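Local coordinates for protein glyoxylate reductase (Paecilomyces sp. J18, PDB 3WNV) that probably reduces glyoxylate to glycolate with a nicotinamide cofactor, as a fungal member of the D-2-hydroxyacid dehydrogenase family, at residues 211-225 with 237-249. Residues are numbered along the deposited sequence; the frame is centred on the assembly and turned at random.
Sequences FSLNLALNASTRHII and VVIVNTARGALID. With SO4 (sulfate ion), chain C.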
ATOM      1  N   PHE A 211      15.965   2.380   7.192  1.00 10.05           N
ATOM      2  CA  PHE A 211      15.635   1.246   6.318  1.00 11.24           C
ATOM      3  C   PHE A 211      14.166   1.294   5.955  1.00  9.75           C
ATOM      4  O   PHE A 211      13.309   1.207   6.830  1.00 10.50           O
ATOM      5  CB  PHE A 211      15.975  -0.064   7.048  1.00 11.35           C
ATOM      6  CG  PHE A 211      15.747  -1.295   6.223  1.00 11.71           C
ATOM      7  CD1 PHE A 211      14.466  -1.845   6.092  1.00 12.32           C
ATOM      8  CD2 PHE A 211      16.835  -1.889   5.547  1.00 14.24           C
ATOM      9  CE1 PHE A 211      14.261  -2.995   5.292  1.00 17.02           C
ATOM     10  CE2 PHE A 211      16.639  -3.030   4.784  1.00 15.86           C
ATOM     11  CZ  PHE A 211      15.342  -3.581   4.655  1.00 16.39           C
ATOM     12  N   SER A 212      13.844   1.346   4.670  1.00  6.70           N
ATOM     13  CA  SER A 212      12.415   1.458   4.269  1.00  5.98           C
ATOM     14  C   SER A 212      12.041   0.407   3.229  1.00 11.72           C
ATOM     15  O   SER A 212      12.902  -0.108   2.497  1.00 13.91           O
ATOM     16  CB  SER A 212      12.111   2.849   3.716  1.00 11.58           C
ATOM     17  OG  SER A 212      12.697   2.965   2.419  1.00 16.41           O
ATOM     18  N   LEU A 213      10.764   0.048   3.165  1.00 13.73           N
ATOM     19  CA  LEU A 213      10.409  -1.029   2.248  1.00 15.31           C
ATOM     20  C   LEU A 213       9.169  -0.730   1.425  1.00 11.63           C
ATOM     21  O   LEU A 213       8.236  -0.104   1.926  1.00 14.97           O
ATOM     22  CB  LEU A 213      10.272  -2.385   2.985  1.00 21.48           C
ATOM     23  CG  LEU A 213       9.557  -2.620   4.333  1.00 20.44           C
ATOM     24  CD1 LEU A 213       9.544  -4.160   4.573  1.00 16.89           C
ATOM     25  CD2 LEU A 213      10.241  -1.980   5.511  1.00 24.91           C
ATOM     26  N   ASN A 214       9.205  -1.121   0.152  1.00 16.49           N
ATOM     27  CA  ASN A 214       8.038  -1.038  -0.730  1.00 19.24           C
ATOM     28  C   ASN A 214       7.863  -2.319  -1.530  1.00 23.21           C
ATOM     29  O   ASN A 214       8.191  -2.375  -2.712  1.00 29.74           O
ATOM     30  CB  ASN A 214       8.164   0.141  -1.698  1.00 23.05           C
ATOM     31  CG  ASN A 214       8.623   1.419  -1.018  1.00 19.13           C
ATOM     32  OD1 ASN A 214       7.850   2.133  -0.321  1.00 20.52           O
ATOM     33  ND2 ASN A 214       9.886   1.735  -1.216  1.00 20.23           N
ATOM     34  N   LEU A 215       7.381  -3.366  -0.876  1.00 18.37           N
ATOM     35  CA  LEU A 215       7.131  -4.631  -1.544  1.00 17.71           C
ATOM     36  C   LEU A 215       5.654  -4.904  -1.527  1.00 18.55           C
ATOM     37  O   LEU A 215       4.937  -4.518  -0.586  1.00 17.67           O
ATOM     38  CB  LEU A 215       7.827  -5.792  -0.801  1.00 13.81           C
ATOM     39  CG  LEU A 215       9.325  -5.696  -0.741  1.00 17.58           C
ATOM     40  CD1 LEU A 215       9.861  -6.844   0.072  1.00 18.07           C
ATOM     41  CD2 LEU A 215       9.874  -5.776  -2.185  1.00 18.59           C
ATOM     42  N   ALA A 216       5.205  -5.607  -2.558  1.00 15.21           N
ATOM     43  CA  ALA A 216       3.897  -6.208  -2.582  1.00 18.68           C
ATOM     44  C   ALA A 216       3.901  -7.303  -1.537  1.00 20.42           C
ATOM     45  O   ALA A 216       4.903  -8.003  -1.345  1.00 17.45           O
ATOM     46  CB  ALA A 216       3.632  -6.782  -3.942  1.00 22.89           C
ATOM     47  N   LEU A 217       2.788  -7.447  -0.845  1.00 17.74           N
ATOM     48  CA  LEU A 217       2.651  -8.507   0.128  1.00 14.71           C
ATOM     49  C   LEU A 217       2.235  -9.799  -0.541  1.00 14.62           C
ATOM     50  O   LEU A 217       1.248  -9.838  -1.288  1.00 14.48           O
ATOM     51  CB  LEU A 217       1.572  -8.111   1.138  1.00 15.53           C
ATOM     52  CG  LEU A 217       1.360  -9.086   2.270  1.00 12.19           C
ATOM     53  CD1 LEU A 217       2.720  -9.302   3.092  1.00 10.24           C
ATOM     54  CD2 LEU A 217       0.185  -8.689   3.215  1.00 10.56           C
ATOM     55  N   ASN A 218       2.985 -10.864  -0.267  1.00 11.51           N
ATOM     56  CA  ASN A 218       2.596 -12.213  -0.683  1.00 14.97           C
ATOM     57  C   ASN A 218       3.111 -13.263   0.316  1.00 13.88           C
ATOM     58  O   ASN A 218       3.735 -12.922   1.317  1.00 11.42           O
ATOM     59  CB  ASN A 218       3.025 -12.502  -2.159  1.00 19.50           C
ATOM     60  CG  ASN A 218       4.538 -12.530  -2.363  1.00 19.81           C
ATOM     61  OD1 ASN A 218       5.286 -13.089  -1.552  1.00 15.26           O
ATOM     62  ND2 ASN A 218       4.997 -11.959  -3.468  1.00 18.86           N
ATOM     63  N   ALA A 219       2.913 -14.542   0.020  1.00 11.50           N
ATOM     64  CA  ALA A 219       3.219 -15.578   0.984  1.00 16.93           C
ATOM     65  C   ALA A 219       4.713 -15.630   1.298  1.00 11.66           C
ATOM     66  O   ALA A 219       5.115 -16.077   2.374  1.00 18.46           O
ATOM     67  CB  ALA A 219       2.740 -16.923   0.461  1.00 21.74           C
ATOM     68  N   SER A 220       5.532 -15.207   0.339  1.00 10.21           N
ATOM     69  CA  SER A 220       6.987 -15.168   0.540  1.00 12.02           C
ATOM     70  C   SER A 220       7.549 -13.841   1.097  1.00 16.54           C
ATOM     71  O   SER A 220       8.614 -13.842   1.718  1.00 14.87           O
ATOM     72  CB  SER A 220       7.708 -15.528  -0.774  1.00 11.59           C
ATOM     73  OG  SER A 220       7.379 -16.871  -1.173  1.00 14.13           O
ATOM     74  N   THR A 221       6.882 -12.708   0.859  1.00  9.56           N
ATOM     75  CA  THR A 221       7.356 -11.455   1.450  1.00 11.99           C
ATOM     76  C   THR A 221       6.756 -11.201   2.825  1.00 11.27           C
ATOM     77  O   THR A 221       7.183 -10.273   3.506  1.00 11.16           O
ATOM     78  CB  THR A 221       7.090 -10.230   0.554  1.00 10.67           C
ATOM     79  OG1 THR A 221       5.674 -10.118   0.346  1.00 12.75           O
ATOM     80  CG2 THR A 221       7.794 -10.371  -0.814  1.00 11.82           C
ATOM     81  N   ARG A 222       5.761 -12.004   3.227  1.00 10.69           N
ATOM     82  CA  ARG A 222       5.264 -11.929   4.623  1.00  9.89           C
ATOM     83  C   ARG A 222       6.451 -12.185   5.551  1.00 11.65           C
ATOM     84  O   ARG A 222       7.161 -13.175   5.362  1.00 11.68           O
ATOM     85  CB  ARG A 222       4.195 -13.003   4.905  1.00 13.55           C
ATOM     86  CG  ARG A 222       3.663 -12.960   6.347  1.00 17.69           C
ATOM     87  CD  ARG A 222       2.597 -14.004   6.580  1.00 22.83           C
ATOM     88  NE  ARG A 222       2.096 -13.980   7.956  1.00 27.03           N
ATOM     89  CZ  ARG A 222       2.659 -14.625   8.981  1.00 31.07           C
ATOM     90  NH1 ARG A 222       3.763 -15.360   8.811  1.00 31.95           N
ATOM     91  NH2 ARG A 222       2.120 -14.531  10.191  1.00 28.34           N
ATOM     92  N   HIS A 223       6.682 -11.296   6.522  1.00 12.13           N
ATOM     93  CA  HIS A 223       7.831 -11.387   7.440  1.00 14.19           C
ATOM     94  C   HIS A 223       9.196 -11.452   6.760  1.00 14.03           C
ATOM     95  O   HIS A 223      10.153 -12.031   7.317  1.00 13.70           O
ATOM     96  CB  HIS A 223       7.684 -12.623   8.335  1.00 17.38           C
ATOM     97  CG  HIS A 223       6.557 -12.542   9.313  1.00 17.30           C
ATOM     98  ND1 HIS A 223       6.437 -13.402  10.379  1.00 23.14           N
ATOM     99  CD2 HIS A 223       5.518 -11.672   9.410  1.00 17.09           C
ATOM    100  CE1 HIS A 223       5.354 -13.095  11.074  1.00 19.76           C
ATOM    101  NE2 HIS A 223       4.784 -12.046  10.505  1.00 18.34           N
ATOM    102  N   ILE A 224       9.316 -10.885   5.569  1.00 11.89           N
ATOM    103  CA  ILE A 224      10.636 -10.785   4.961  1.00  8.78           C
ATOM    104  C   ILE A 224      11.659 -10.082   5.888  1.00 12.12           C
ATOM    105  O   ILE A 224      12.852 -10.384   5.843  1.00 15.00           O
ATOM    106  CB  ILE A 224      10.576 -10.108   3.586  1.00 11.92           C
ATOM    107  CG1 ILE A 224      11.871 -10.338   2.808  1.00 11.83           C
ATOM    108  CG2 ILE A 224      10.180  -8.635   3.720  1.00 10.83           C
ATOM    109  CD1 ILE A 224      11.779  -9.884   1.340  1.00 15.80           C
ATOM    110  N   ILE A 225      11.197  -9.150   6.730  1.00 12.52           N
ATOM    111  CA  ILE A 225      12.027  -8.627   7.827  1.00  9.74           C
ATOM    112  C   ILE A 225      11.591  -9.303   9.134  1.00 15.50           C
ATOM    113  O   ILE A 225      10.577  -8.964   9.708  1.00 11.98           O
ATOM    114  CB  ILE A 225      11.895  -7.074   7.920  1.00 12.81           C
ATOM    115  CG1 ILE A 225      12.173  -6.452   6.542  1.00 12.20           C
ATOM    116  CG2 ILE A 225      12.802  -6.470   9.023  1.00 11.96           C
ATOM    117  CD1 ILE A 225      13.594  -6.602   6.120  1.00 19.41           C
ATOM    118  N   VAL A 237      19.361   1.500  14.038  1.00 15.11           N
ATOM    119  CA  VAL A 237      18.657   1.678  12.759  1.00 14.49           C
ATOM    120  C   VAL A 237      17.292   2.284  13.037  1.00 13.15           C
ATOM    121  O   VAL A 237      16.733   2.093  14.119  1.00 11.33           O
ATOM    122  CB  VAL A 237      18.483   0.299  12.022  1.00 12.28           C
ATOM    123  CG1 VAL A 237      17.618  -0.658  12.847  1.00 13.23           C
ATOM    124  CG2 VAL A 237      17.964   0.467  10.582  1.00 12.11           C
ATOM    125  N   VAL A 238      16.773   3.047  12.077  1.00 11.28           N
ATOM    126  CA  VAL A 238      15.400   3.504  12.104  1.00 11.67           C
ATOM    127  C   VAL A 238      14.686   2.838  10.927  1.00 10.69           C
ATOM    128  O   VAL A 238      15.187   2.845   9.785  1.00  9.45           O
ATOM    129  CB  VAL A 238      15.330   5.029  11.962  1.00 10.30           C
ATOM    130  CG1 VAL A 238      13.873   5.477  11.698  1.00  6.05           C
ATOM    131  CG2 VAL A 238      15.892   5.694  13.200  1.00 12.84           C
ATOM    132  N   ILE A 239      13.536   2.254  11.200  1.00  8.25           N
ATOM    133  CA  ILE A 239      12.783   1.537  10.144  1.00  7.53           C
ATOM    134  C   ILE A 239      11.511   2.277   9.774  1.00  9.93           C
ATOM    135  O   ILE A 239      10.747   2.637  10.648  1.00  8.24           O
ATOM    136  CB  ILE A 239      12.468   0.067  10.565  1.00  7.12           C
ATOM    137  CG1 ILE A 239      13.748  -0.747  10.737  1.00  9.91           C
ATOM    138  CG2 ILE A 239      11.519  -0.610   9.563  1.00 10.85           C
ATOM    139  CD1 ILE A 239      13.557  -2.042  11.478  1.00 11.56           C
ATOM    140  N   VAL A 240      11.283   2.481   8.474  1.00  4.84           N
ATOM    141  CA  VAL A 240      10.033   3.095   7.979  1.00  4.80           C
ATOM    142  C   VAL A 240       9.282   2.129   7.100  1.00 11.70           C
ATOM    143  O   VAL A 240       9.896   1.469   6.254  1.00 13.37           O
ATOM    144  CB  VAL A 240      10.354   4.369   7.198  1.00  9.33           C
ATOM    145  CG1 VAL A 240       9.111   4.932   6.477  1.00 11.46           C
ATOM    146  CG2 VAL A 240      10.985   5.439   8.111  1.00  7.79           C
ATOM    147  N   ASN A 241       7.964   2.050   7.292  1.00  8.65           N
ATOM    148  CA  ASN A 241       7.110   1.223   6.469  1.00 10.25           C
ATOM    149  C   ASN A 241       5.831   1.910   6.138  1.00  8.49           C
ATOM    150  O   ASN A 241       5.055   2.173   6.994  1.00  8.98           O
ATOM    151  CB  ASN A 241       6.791  -0.076   7.213  1.00  9.10           C
ATOM    152  CG  ASN A 241       6.266  -1.161   6.318  1.00 12.18           C
ATOM    153  OD1 ASN A 241       6.231  -0.995   5.134  1.00 11.40           O
ATOM    154  ND2 ASN A 241       5.917  -2.275   6.897  1.00  8.51           N
ATOM    155  N   THR A 242       5.627   2.182   4.876  1.00  6.49           N
ATOM    156  CA  THR A 242       4.379   2.678   4.390  1.00  5.67           C
ATOM    157  C   THR A 242       3.675   1.690   3.444  1.00  7.06           C
ATOM    158  O   THR A 242       2.721   2.021   2.844  1.00 10.76           O
ATOM    159  CB  THR A 242       4.527   4.017   3.696  1.00 13.33           C
ATOM    160  OG1 THR A 242       5.426   3.844   2.641  1.00 13.61           O
ATOM    161  CG2 THR A 242       5.077   5.053   4.623  1.00 13.67           C
ATOM    162  N   ALA A 243       4.199   0.482   3.365  1.00  9.49           N
ATOM    163  CA  ALA A 243       3.777  -0.504   2.366  1.00 12.15           C
ATOM    164  C   ALA A 243       2.692  -1.437   2.886  1.00 13.23           C
ATOM    165  O   ALA A 243       1.502  -1.170   2.724  1.00 10.09           O
ATOM    166  CB  ALA A 243       4.997  -1.308   1.833  1.00 13.94           C
ATOM    167  N   ARG A 244       3.099  -2.564   3.477  1.00 10.57           N
ATOM    168  CA  ARG A 244       2.156  -3.479   4.091  1.00 12.98           C
ATOM    169  C   ARG A 244       2.775  -3.917   5.404  1.00  9.14           C
ATOM    170  O   ARG A 244       3.949  -4.255   5.443  1.00  9.42           O
ATOM    171  CB  ARG A 244       1.911  -4.697   3.172  1.00 11.36           C
ATOM    172  CG  ARG A 244       1.035  -4.385   1.953  1.00 10.55           C
ATOM    173  CD  ARG A 244      -0.394  -4.146   2.436  1.00 16.87           C
ATOM    174  NE  ARG A 244      -1.362  -3.964   1.336  1.00 12.92           N
ATOM    175  CZ  ARG A 244      -1.688  -2.774   0.827  1.00 15.83           C
ATOM    176  NH1 ARG A 244      -1.106  -1.659   1.293  1.00 15.72           N
ATOM    177  NH2 ARG A 244      -2.575  -2.690  -0.165  1.00 17.05           N
ATOM    178  N   GLY A 245       2.008  -3.945   6.497  1.00 10.10           N
ATOM    179  CA  GLY A 245       2.662  -4.135   7.783  1.00  9.52           C
ATOM    180  C   GLY A 245       3.166  -5.559   7.940  1.00 12.72           C
ATOM    181  O   GLY A 245       4.128  -5.795   8.657  1.00 12.25           O
ATOM    182  N   ALA A 246       2.551  -6.498   7.228  1.00 12.50           N
ATOM    183  CA  ALA A 246       2.887  -7.902   7.410  1.00 10.52           C
ATOM    184  C   ALA A 246       4.191  -8.285   6.732  1.00 11.31           C
ATOM    185  O   ALA A 246       4.654  -9.438   6.858  1.00 11.18           O
ATOM    186  CB  ALA A 246       1.731  -8.844   6.944  1.00 11.97           C
ATOM    187  N   LEU A 247       4.832  -7.325   6.077  1.00 14.15           N
ATOM    188  CA  LEU A 247       6.182  -7.523   5.549  1.00 11.47           C
ATOM    189  C   LEU A 247       7.183  -7.634   6.682  1.00 11.26           C
ATOM    190  O   LEU A 247       8.297  -8.145   6.502  1.00 11.32           O
ATOM    191  CB  LEU A 247       6.602  -6.350   4.651  1.00 12.52           C
ATOM    192  CG  LEU A 247       5.794  -6.130   3.364  1.00 11.07           C
ATOM    193  CD1 LEU A 247       6.246  -4.769   2.797  1.00 11.05           C
ATOM    194  CD2 LEU A 247       6.012  -7.258   2.337  1.00 12.99           C
ATOM    195  N   ILE A 248       6.792  -7.146   7.858  1.00 11.16           N
ATOM    196  CA  ILE A 248       7.658  -7.208   9.016  1.00 11.27           C
ATOM    197  C   ILE A 248       6.980  -8.094  10.051  1.00 14.72           C
ATOM    198  O   ILE A 248       5.764  -8.037  10.204  1.00 13.19           O
ATOM    199  CB  ILE A 248       7.870  -5.822   9.652  1.00 13.27           C
ATOM    200  CG1 ILE A 248       8.392  -4.862   8.603  1.00 13.75           C
ATOM    201  CG2 ILE A 248       8.810  -5.965  10.893  1.00 16.75           C
ATOM    202  CD1 ILE A 248       8.481  -3.399   9.046  1.00 13.07           C
ATOM    203  N   ASP A 249       7.778  -8.949  10.700  1.00 13.28           N
ATOM    204  CA  ASP A 249       7.365  -9.729  11.858  1.00 15.35           C
ATOM    205  C   ASP A 249       7.235  -8.723  13.011  1.00 13.71           C
ATOM    206  O   ASP A 249       8.231  -8.358  13.651  1.00 14.20           O
ATOM    207  CB  ASP A 249       8.441 -10.796  12.163  1.00 12.69           C
ATOM    208  CG  ASP A 249       8.090 -11.654  13.364  1.00 22.04           C
ATOM    209  OD1 ASP A 249       7.208 -11.249  14.135  1.00 17.66           O
ATOM    210  OD2 ASP A 249       8.690 -12.744  13.551  1.00 23.74           O
TER
HETATM  211  S   SO4 C 401      -2.553   1.036  -1.484  1.00 28.67           S
HETATM  212  O1  SO4 C 401      -1.842   0.826  -0.235  1.00 39.05           O
HETATM  213  O2  SO4 C 401      -1.691   1.619  -2.508  1.00 30.42           O
HETATM  214  O3  SO4 C 401      -2.950  -0.316  -1.973  1.00 21.65           O
HETATM  215  O4  SO4 C 401      -3.683   1.921  -1.276  1.00 32.86           O
HETATM  216  O   HOH W   1       8.208   4.038   1.149  1.00 25.12           O
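Phe-211 and Val-240 tie two neighbouring parallel strands of the Rossmann-type sheet: Val-240 N donates to Phe-211 O, and Phe-211 N to Val-238 O at 2.7 Å. Beyond the strand ends, the loops pair again through His-223 N to Ala-246 O, Ile-225 N to Leu-247 O and Asp-249 N to Ile-225 O, all with N-H...O angles of at least 168°.

The Leu-247 side chain runs into the 213-221 loop, packed by Leu-213, Leu-215, Leu-217 and Thr-221. Its CB lies 3.7 Å from Leu-213 CD1; with chi1 at -64°, CG stands opposite the carbonyl carbon and the branches fork into the loop. CD1 meets Leu-215 O at 3.6 Å, whereas CD2 sits 3.5 Å from Thr-221 OG1 and also touches Leu-217 CD1.

At the outer side the His-223 ring stacks on the Asp-249 carboxylate with planes 11° apart, and Asp-249 CA stands 3.7 Å from the ring centroid in a CH-pi contact. Arg-222 NH1 lies over the opposite face, toward the rim, and His-223 NE2 hydrogen-bonds to Glu-271 OE2. Replacing His-223 by an alanine is likely to cost Glu-271 this hydrogen bond and leave Asp-249 CA without the ring stacked over it.

Arg-244, whose NE pairs with Asp-90, grips sulfate edge-on: NH1 reaches O1 and NH2 reaches O3, each at 3.0 Å. Though the sulfate probably comes from the crystallisation liquor, this chemistry implies that Arg-244 can hold an anion, consistent with the substrate-binding arginine of this family.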